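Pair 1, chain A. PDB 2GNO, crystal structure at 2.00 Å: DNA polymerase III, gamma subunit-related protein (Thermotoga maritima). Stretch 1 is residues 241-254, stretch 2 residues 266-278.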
# COMPACT_ATOMS: atom_id res chain seq x y z
N ALA A 241 13.20 -5.26 -10.66
CA ALA A 241 12.77 -4.83 -11.98
C ALA A 241 11.27 -5.09 -12.14
O ALA A 241 10.55 -4.20 -12.61
CB ALA A 241 13.57 -5.51 -13.07
N PHE A 242 10.79 -6.27 -11.72
CA PHE A 242 9.36 -6.57 -11.79
C PHE A 242 8.57 -5.54 -10.96
O PHE A 242 7.56 -4.98 -11.44
CB PHE A 242 9.06 -8.02 -11.35
CG PHE A 242 7.59 -8.38 -11.39
CD1 PHE A 242 6.97 -8.65 -12.60
CD2 PHE A 242 6.85 -8.46 -10.22
CE1 PHE A 242 5.61 -8.95 -12.65
CE2 PHE A 242 5.49 -8.78 -10.27
CZ PHE A 242 4.88 -9.03 -11.48
N LEU A 243 9.05 -5.24 -9.75
CA LEU A 243 8.44 -4.25 -8.86
C LEU A 243 8.42 -2.86 -9.50
O LEU A 243 7.42 -2.18 -9.41
CB LEU A 243 9.17 -4.17 -7.50
CG LEU A 243 8.72 -3.11 -6.47
CD1 LEU A 243 7.22 -3.13 -6.16
CD2 LEU A 243 9.53 -3.27 -5.18
N LEU A 244 9.54 -2.45 -10.10
CA LEU A 244 9.61 -1.14 -10.76
C LEU A 244 8.63 -1.12 -11.93
O LEU A 244 7.93 -0.14 -12.11
CB LEU A 244 11.04 -0.84 -11.21
CG LEU A 244 11.36 0.54 -11.81
CD1 LEU A 244 11.00 1.71 -10.91
CD2 LEU A 244 12.82 0.60 -12.18
N ILE A 245 8.57 -2.20 -12.71
CA ILE A 245 7.62 -2.29 -13.84
C ILE A 245 6.20 -2.04 -13.36
O ILE A 245 5.49 -1.22 -13.92
CB ILE A 245 7.71 -3.64 -14.56
CG1 ILE A 245 9.00 -3.68 -15.38
CG2 ILE A 245 6.50 -3.87 -15.52
CD1 ILE A 245 9.34 -5.04 -15.93
N GLN A 246 5.81 -2.75 -12.31
CA GLN A 246 4.46 -2.61 -11.74
C GLN A 246 4.18 -1.18 -11.30
O GLN A 246 3.17 -0.61 -11.68
CB GLN A 246 4.26 -3.60 -10.57
CG GLN A 246 4.26 -5.07 -10.97
CD GLN A 246 3.13 -5.42 -11.93
OE1 GLN A 246 2.13 -4.71 -12.00
NE2 GLN A 246 3.28 -6.52 -12.65
N ARG A 247 5.11 -0.59 -10.56
CA ARG A 247 4.93 0.78 -10.10
C ARG A 247 4.86 1.78 -11.21
O ARG A 247 4.00 2.65 -11.18
CB ARG A 247 6.04 1.21 -9.17
CG ARG A 247 6.05 0.43 -7.95
CD ARG A 247 7.11 0.86 -7.03
NE ARG A 247 6.83 2.19 -6.51
CZ ARG A 247 7.44 2.73 -5.47
NH1 ARG A 247 8.36 2.06 -4.78
NH2 ARG A 247 7.09 3.93 -5.08
N LEU A 248 5.76 1.67 -12.19
CA LEU A 248 5.75 2.61 -13.31
C LEU A 248 4.49 2.44 -14.16
O LEU A 248 3.91 3.44 -14.58
CB LEU A 248 7.03 2.48 -14.15
CG LEU A 248 8.36 2.81 -13.46
CD1 LEU A 248 9.47 2.74 -14.49
CD2 LEU A 248 8.35 4.18 -12.81
N THR A 249 4.08 1.20 -14.40
CA THR A 249 2.87 0.91 -15.19
C THR A 249 1.68 1.61 -14.56
O THR A 249 0.89 2.24 -15.28
CB THR A 249 2.64 -0.60 -15.31
OG1 THR A 249 3.73 -1.16 -16.03
CG2 THR A 249 1.35 -0.91 -16.05
N ARG A 250 1.56 1.54 -13.22
CA ARG A 250 0.47 2.22 -12.49
C ARG A 250 0.54 3.74 -12.67
O ARG A 250 -0.49 4.36 -12.95
CB ARG A 250 0.42 1.82 -11.01
CG ARG A 250 -0.00 0.38 -10.85
CD ARG A 250 -0.12 -0.07 -9.41
NE ARG A 250 -0.48 -1.49 -9.33
CZ ARG A 250 -1.73 -1.94 -9.31
N ILE A 251 1.73 4.32 -12.56
CA ILE A 251 1.89 5.78 -12.74
C ILE A 251 1.59 6.18 -14.18
O ILE A 251 0.85 7.13 -14.40
CB ILE A 251 3.30 6.26 -12.28
CG1 ILE A 251 3.44 6.08 -10.77
CG2 ILE A 251 3.51 7.75 -12.65
CD1 ILE A 251 4.83 6.30 -10.25
N ILE A 252 2.13 5.45 -15.16
CA ILE A 252 1.88 5.75 -16.59
C ILE A 252 0.38 5.66 -16.89
O ILE A 252 -0.15 6.53 -17.59
CB ILE A 252 2.70 4.78 -17.51
CG1 ILE A 252 4.21 5.02 -17.33
CG2 ILE A 252 2.33 4.96 -18.95
CD1 ILE A 252 5.08 3.94 -17.87
N LEU A 253 -0.30 4.63 -16.36
CA LEU A 253 -1.74 4.49 -16.57
C LEU A 253 -2.53 5.61 -15.96
O LEU A 253 -3.29 6.27 -16.66
CB LEU A 253 -2.32 3.20 -15.97
CG LEU A 253 -2.23 1.89 -16.73
CD1 LEU A 253 -2.84 0.78 -15.90
CD2 LEU A 253 -3.00 2.01 -18.05
N HIS A 254 -2.34 5.83 -14.67
CA HIS A 254 -3.10 6.84 -13.94
C HIS A 254 -2.70 8.28 -14.17
O HIS A 254 -3.50 9.16 -13.89
CB HIS A 254 -3.11 6.53 -12.43
CG HIS A 254 -3.76 5.23 -12.10
ND1 HIS A 254 -3.04 4.06 -11.96
CD2 HIS A 254 -5.05 4.90 -11.89
CE1 HIS A 254 -3.86 3.06 -11.69
NE2 HIS A 254 -5.09 3.55 -11.63
N SER A 266 -2.36 0.72 -26.25
CA SER A 266 -1.42 0.98 -25.15
C SER A 266 -2.02 0.71 -23.78
O SER A 266 -1.37 0.08 -22.94
CB SER A 266 -0.91 2.42 -25.21
OG SER A 266 -0.18 2.64 -26.38
N VAL A 267 -3.24 1.17 -23.55
CA VAL A 267 -3.94 0.95 -22.28
C VAL A 267 -4.14 -0.53 -22.04
O VAL A 267 -3.95 -1.00 -20.92
CB VAL A 267 -5.33 1.64 -22.22
CG1 VAL A 267 -6.16 1.21 -21.00
CG2 VAL A 267 -5.16 3.09 -22.19
N SER A 268 -4.56 -1.26 -23.09
CA SER A 268 -4.77 -2.71 -23.00
C SER A 268 -3.50 -3.44 -22.62
O SER A 268 -3.54 -4.39 -21.85
CB SER A 268 -5.32 -3.29 -24.30
OG SER A 268 -6.62 -2.80 -24.53
N PHE A 269 -2.37 -2.98 -23.16
CA PHE A 269 -1.05 -3.54 -22.85
C PHE A 269 -0.68 -3.22 -21.39
O PHE A 269 -0.35 -4.11 -20.62
CB PHE A 269 -0.01 -3.01 -23.83
CG PHE A 269 1.40 -3.42 -23.51
CD1 PHE A 269 1.85 -4.70 -23.82
CD2 PHE A 269 2.31 -2.51 -22.97
CE1 PHE A 269 3.17 -5.07 -23.56
CE2 PHE A 269 3.62 -2.88 -22.70
CZ PHE A 269 4.05 -4.15 -23.00
N LEU A 270 -0.80 -1.95 -21.00
CA LEU A 270 -0.51 -1.51 -19.62
C LEU A 270 -1.38 -2.25 -18.60
O LEU A 270 -0.85 -2.75 -17.59
CB LEU A 270 -0.66 0.01 -19.50
CG LEU A 270 0.35 0.88 -20.27
CD1 LEU A 270 -0.11 2.34 -20.38
CD2 LEU A 270 1.72 0.80 -19.66
N ASP A 271 -2.69 -2.36 -18.86
CA ASP A 271 -3.60 -3.10 -17.95
C ASP A 271 -3.19 -4.56 -17.80
O ASP A 271 -3.28 -5.11 -16.70
CB ASP A 271 -5.08 -3.10 -18.43
CG ASP A 271 -5.82 -1.79 -18.15
OD1 ASP A 271 -5.36 -0.93 -17.38
OD2 ASP A 271 -6.94 -1.65 -18.70
N SER A 272 -2.77 -5.18 -18.90
CA SER A 272 -2.32 -6.57 -18.91
C SER A 272 -1.09 -6.84 -18.05
O SER A 272 -1.04 -7.87 -17.38
CB SER A 272 -2.05 -7.05 -20.34
OG SER A 272 -3.26 -7.07 -21.08
N ILE A 273 -0.13 -5.91 -18.07
CA ILE A 273 1.13 -6.03 -17.30
C ILE A 273 0.89 -6.25 -15.81
O ILE A 273 1.61 -7.01 -15.17
CB ILE A 273 2.05 -4.75 -17.43
CG1 ILE A 273 2.43 -4.44 -18.88
CG2 ILE A 273 3.34 -4.87 -16.56
CD1 ILE A 273 3.01 -5.54 -19.65
N LEU A 274 -0.11 -5.55 -15.29
CA LEU A 274 -0.49 -5.62 -13.88
C LEU A 274 -0.93 -7.02 -13.42
O LEU A 274 -0.72 -7.37 -12.26
CB LEU A 274 -1.60 -4.60 -13.58
CG LEU A 274 -1.28 -3.11 -13.80
CD1 LEU A 274 -2.50 -2.24 -13.57
CD2 LEU A 274 -0.13 -2.62 -12.92
N ARG A 275 -1.49 -7.80 -14.34
CA ARG A 275 -1.98 -9.14 -14.06
C ARG A 275 -0.98 -10.26 -14.40
O ARG A 275 -1.30 -11.42 -14.16
CB ARG A 275 -3.28 -9.35 -14.85
CG ARG A 275 -4.34 -8.27 -14.60
CD ARG A 275 -5.55 -8.42 -15.50
NE ARG A 275 -6.47 -7.30 -15.34
N VAL A 276 0.20 -9.93 -14.94
CA VAL A 276 1.20 -10.96 -15.32
C VAL A 276 2.09 -11.28 -14.14
O VAL A 276 2.53 -10.37 -13.44
CB VAL A 276 2.10 -10.49 -16.50
CG1 VAL A 276 3.15 -11.58 -16.87
CG2 VAL A 276 1.26 -10.14 -17.70
N LYS A 277 2.38 -12.57 -13.94
CA LYS A 277 3.25 -13.02 -12.85
C LYS A 277 4.70 -12.88 -13.28
O LYS A 277 5.00 -12.98 -14.48
CB LYS A 277 2.93 -14.47 -12.46
CG LYS A 277 1.51 -14.67 -11.94
N ILE A 278 5.59 -12.68 -12.31
CA ILE A 278 7.03 -12.48 -12.58
C ILE A 278 7.68 -13.54 -13.47
O ILE A 278 8.52 -13.20 -14.31
CB ILE A 278 7.84 -12.28 -11.26
CG1 ILE A 278 9.28 -11.80 -11.55
CG2 ILE A 278 7.84 -13.54 -10.39
CD1 ILE A 278 10.08 -11.44 -10.32

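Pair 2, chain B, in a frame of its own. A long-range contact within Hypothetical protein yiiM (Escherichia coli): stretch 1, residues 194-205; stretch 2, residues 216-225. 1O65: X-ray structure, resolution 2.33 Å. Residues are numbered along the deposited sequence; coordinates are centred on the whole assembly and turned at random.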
# COMPACT_ATOMS: atom_id res chain seq x y z
N PRO B 194 3.86 -11.69 -17.79
CA PRO B 194 4.98 -11.48 -18.69
C PRO B 194 4.83 -10.12 -19.38
O PRO B 194 3.75 -9.54 -19.38
CB PRO B 194 4.92 -12.62 -19.70
CG PRO B 194 3.67 -13.36 -19.42
CD PRO B 194 3.23 -13.02 -18.01
N PHE B 195 5.91 -9.60 -19.93
CA PHE B 195 5.92 -8.34 -20.64
C PHE B 195 4.68 -8.14 -21.51
O PHE B 195 4.29 -8.97 -22.33
CB PHE B 195 7.21 -8.23 -21.50
CG PHE B 195 7.37 -6.81 -22.00
CD1 PHE B 195 6.69 -6.37 -23.12
CD2 PHE B 195 8.15 -5.90 -21.28
CE1 PHE B 195 6.80 -5.06 -23.52
CE2 PHE B 195 8.26 -4.58 -21.69
CZ PHE B 195 7.60 -4.17 -22.83
N ASP B 196 3.94 -7.06 -21.26
CA ASP B 196 2.76 -6.75 -22.07
C ASP B 196 2.71 -5.23 -22.22
O ASP B 196 2.42 -4.57 -21.21
CB ASP B 196 1.45 -7.21 -21.40
CG ASP B 196 0.26 -7.07 -22.33
OD1 ASP B 196 0.31 -7.60 -23.47
OD2 ASP B 196 -0.75 -6.44 -22.00
N ASP B 197 3.03 -4.67 -23.36
CA ASP B 197 2.97 -3.22 -23.48
C ASP B 197 1.60 -2.64 -23.16
O ASP B 197 1.50 -1.55 -22.60
CB ASP B 197 3.38 -2.79 -24.91
CG ASP B 197 3.54 -1.29 -24.99
OD1 ASP B 197 4.51 -0.77 -24.40
OD2 ASP B 197 2.71 -0.60 -25.62
N ASP B 198 0.53 -3.30 -23.65
CA ASP B 198 -0.82 -2.83 -23.47
C ASP B 198 -1.19 -2.71 -21.99
O ASP B 198 -1.84 -1.77 -21.56
CB ASP B 198 -1.84 -3.72 -24.18
CG ASP B 198 -1.86 -3.59 -25.68
OD1 ASP B 198 -1.40 -2.57 -26.23
OD2 ASP B 198 -2.40 -4.52 -26.34
N GLN B 199 -0.80 -3.71 -21.23
CA GLN B 199 -1.02 -3.74 -19.79
C GLN B 199 -0.24 -2.60 -19.14
O GLN B 199 -0.78 -1.92 -18.25
CB GLN B 199 -0.65 -5.10 -19.25
CG GLN B 199 -1.52 -5.69 -18.18
CD GLN B 199 -2.98 -5.81 -18.55
OE1 GLN B 199 -3.86 -5.46 -17.78
NE2 GLN B 199 -3.24 -6.27 -19.77
N TYR B 200 0.99 -2.33 -19.61
CA TYR B 200 1.76 -1.21 -19.07
C TYR B 200 1.08 0.11 -19.45
O TYR B 200 0.98 1.02 -18.62
CB TYR B 200 3.23 -1.20 -19.50
CG TYR B 200 3.92 -2.51 -19.17
CD1 TYR B 200 3.63 -3.17 -17.97
CD2 TYR B 200 4.82 -3.10 -20.02
CE1 TYR B 200 4.19 -4.38 -17.65
CE2 TYR B 200 5.41 -4.32 -19.71
CZ TYR B 200 5.10 -4.94 -18.53
OH TYR B 200 5.67 -6.14 -18.20
N HIS B 201 0.51 0.19 -20.66
CA HIS B 201 -0.16 1.45 -21.02
C HIS B 201 -1.37 1.65 -20.10
O HIS B 201 -1.69 2.74 -19.64
CB HIS B 201 -0.56 1.46 -22.49
CG HIS B 201 -1.33 2.66 -22.92
ND1 HIS B 201 -2.72 2.66 -22.95
CD2 HIS B 201 -0.97 3.88 -23.34
CE1 HIS B 201 -3.16 3.84 -23.39
NE2 HIS B 201 -2.11 4.59 -23.62
N ARG B 202 -2.04 0.55 -19.82
CA ARG B 202 -3.22 0.59 -18.95
C ARG B 202 -2.86 1.03 -17.54
O ARG B 202 -3.52 1.92 -17.00
CB ARG B 202 -3.92 -0.75 -19.05
CG ARG B 202 -4.67 -1.22 -17.83
CD ARG B 202 -5.61 -2.38 -18.27
NE ARG B 202 -6.83 -2.27 -17.50
CZ ARG B 202 -7.06 -2.89 -16.37
NH1 ARG B 202 -6.08 -3.70 -15.93
NH2 ARG B 202 -8.24 -2.72 -15.76
N LEU B 203 -1.80 0.52 -16.94
CA LEU B 203 -1.41 0.90 -15.59
C LEU B 203 -0.98 2.36 -15.54
O LEU B 203 -1.35 3.10 -14.62
CB LEU B 203 -0.35 -0.00 -14.97
CG LEU B 203 0.13 0.38 -13.55
CD1 LEU B 203 -1.03 0.49 -12.56
CD2 LEU B 203 1.12 -0.67 -13.03
N LEU B 204 -0.30 2.84 -16.55
CA LEU B 204 0.16 4.23 -16.62
C LEU B 204 -1.01 5.19 -16.75
O LEU B 204 -0.81 6.38 -16.48
CB LEU B 204 1.14 4.47 -17.76
CG LEU B 204 2.56 3.93 -17.65
CD1 LEU B 204 3.20 3.84 -19.03
CD2 LEU B 204 3.44 4.82 -16.75
N SER B 205 -2.21 4.73 -17.08
CA SER B 205 -3.41 5.53 -17.25
C SER B 205 -4.20 5.71 -15.95
O SER B 205 -5.12 6.53 -15.87
CB SER B 205 -4.34 4.87 -18.30
OG SER B 205 -3.63 4.87 -19.56
N THR B 216 8.92 3.25 -13.54
CA THR B 216 9.19 1.84 -13.82
C THR B 216 8.42 1.36 -15.05
O THR B 216 8.95 0.71 -15.95
CB THR B 216 8.75 0.97 -12.63
OG1 THR B 216 9.49 1.39 -11.49
CG2 THR B 216 8.97 -0.52 -12.89
N MET B 217 7.11 1.68 -15.04
CA MET B 217 6.29 1.22 -16.17
C MET B 217 6.74 1.89 -17.44
O MET B 217 6.90 1.20 -18.44
CB MET B 217 4.80 1.33 -15.90
CG MET B 217 4.41 0.50 -14.68
SD MET B 217 4.72 -1.26 -14.95
CE MET B 217 4.96 -1.82 -13.27
N GLN B 218 7.03 3.20 -17.39
CA GLN B 218 7.50 3.83 -18.64
C GLN B 218 8.83 3.22 -19.07
O GLN B 218 9.06 3.01 -20.27
CB GLN B 218 7.62 5.34 -18.49
CG GLN B 218 8.01 6.05 -19.79
CD GLN B 218 6.97 5.93 -20.88
OE1 GLN B 218 5.87 6.49 -20.86
NE2 GLN B 218 7.33 5.18 -21.92
N LYS B 219 9.74 2.93 -18.12
CA LYS B 219 11.00 2.29 -18.51
C LYS B 219 10.75 0.94 -19.18
O LYS B 219 11.50 0.60 -20.11
CB LYS B 219 12.03 2.10 -17.42
CG LYS B 219 12.61 3.37 -16.82
CD LYS B 219 13.15 4.27 -17.88
CE LYS B 219 14.00 5.41 -17.29
NZ LYS B 219 14.54 6.22 -18.43
N ARG B 220 9.72 0.21 -18.76
CA ARG B 220 9.49 -1.08 -19.42
C ARG B 220 9.04 -0.90 -20.87
O ARG B 220 9.50 -1.65 -21.73
CB ARG B 220 8.47 -1.93 -18.67
CG ARG B 220 9.03 -2.42 -17.31
CD ARG B 220 7.90 -3.22 -16.64
NE ARG B 220 8.20 -3.53 -15.26
CZ ARG B 220 7.48 -4.39 -14.54
NH1 ARG B 220 6.44 -5.00 -15.11
NH2 ARG B 220 7.82 -4.63 -13.29
N ARG B 221 8.19 0.10 -21.14
CA ARG B 221 7.69 0.27 -22.50
C ARG B 221 8.84 0.58 -23.47
O ARG B 221 8.85 -0.00 -24.55
CB ARG B 221 6.60 1.33 -22.65
CG ARG B 221 5.44 1.17 -21.68
CD ARG B 221 4.25 2.01 -22.06
NE ARG B 221 3.63 1.60 -23.33
CZ ARG B 221 2.88 2.44 -24.04
NH1 ARG B 221 2.69 3.69 -23.57
NH2 ARG B 221 2.34 2.06 -25.18
N LEU B 222 9.78 1.42 -23.04
CA LEU B 222 10.88 1.83 -23.90
C LEU B 222 11.98 0.81 -24.03
O LEU B 222 12.58 0.67 -25.09
CB LEU B 222 11.44 3.18 -23.40
CG LEU B 222 10.48 4.37 -23.58
CD1 LEU B 222 10.97 5.57 -22.79
CD2 LEU B 222 10.37 4.74 -25.05
N SER B 223 12.23 0.03 -22.97
CA SER B 223 13.29 -0.96 -23.03
C SER B 223 12.79 -2.27 -23.60
O SER B 223 13.57 -3.05 -24.14
CB SER B 223 13.89 -1.19 -21.62
OG SER B 223 13.04 -2.06 -20.90
N GLY B 224 11.50 -2.53 -23.48
CA GLY B 224 10.94 -3.80 -23.98
C GLY B 224 11.30 -4.90 -22.98
O GLY B 224 11.25 -6.08 -23.29
N LYS B 225 11.62 -4.53 -21.73
CA LYS B 225 11.97 -5.53 -20.74
C LYS B 225 11.45 -5.22 -19.35
O LYS B 225 11.13 -4.10 -19.00
CB LYS B 225 13.50 -5.73 -20.65
CG LYS B 225 14.06 -6.48 -21.84
CD LYS B 225 15.52 -6.78 -21.80
CE LYS B 225 16.41 -5.53 -21.72
NZ LYS B 225 17.52 -5.66 -22.73
O HOH W 1 6.81 -1.78 -24.99

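What geometry do the two contacts share? In each, two helices of one chain run roughly antiparallel, with N-to-C directions 143° apart in pair 1 and 152° in pair 2, and axes approaching to 9.6 and 9.5 Å. The backbones of 14 central residues superpose with an RMSD of 0.5 Å. The register agrees as well: Gln A246 lies across from Leu A274 as Asp B197 does from Arg B221, and Thr A249 faces Leu A270 as Tyr B200 faces Met B217.

How is the matched position Leu A274/Arg B221 filled? Both side chains start sideways, bend inward and act as knobs: Leu A274 among Gln A246, Thr A249, Arg A250 and Leu A253, Arg B221 among the matching Asp B197, Tyr B200, His B201 and Leu B204. The leucine fills its hole with methyls, CD2 of Leu A274 lying 3.6 Å from CG of Arg A250. The arginine packs its aliphatic part, with CD 3.7 Å from CD1 of Leu B204, and spends its charge on a salt bridge: NE of Arg B221 donates to OD1 of Asp B197 and NH2 of Arg B221 to OD2 of Asp B197, both at 2.7 Å. A water donates to OD1 of Asp B197 and O of Arg B221, tying this pair together again. Gln A246, the match of Asp B197, instead reaches the backbone, its NE2 donating to O of Ile A273 at 3.1 Å.

What fills the middle of the interface? Small Thr A249 points toward the other helix, its CG2 3.3 Å from O of Leu A270, while its OG1 donates back to O of Ile A245 within its own helix. At the same position Tyr B200 brings a ring: CD of Arg B220 lies over its face, 4.1 Å from the centroid, and SD of Met B217 approaches obliquely, 3.7 Å from CD1 of Tyr B200. Arg B220 thus lends a methylene where its match, Ile A273, offers a branched side chain, whose CG2 lies 3.5 Å from CG2 of Ile A245.

Where do the two solutions converge? Leu A253 and Leu B204 have side-chain centres only 0.6 Å apart, and both press on the position of Leu A270 and Met B217: CD2 of Leu A253 is 3.4 Å from CB of Leu A270, CD2 of Leu B204 3.8 Å from CB of Met B217. Beside them, Ile A252 and Leu B203 also match, with CG2 of Ile A252 3.9 Å from CD1 of Leu A270 and CD2 of Leu B203 3.9 Å from CG of Met B217.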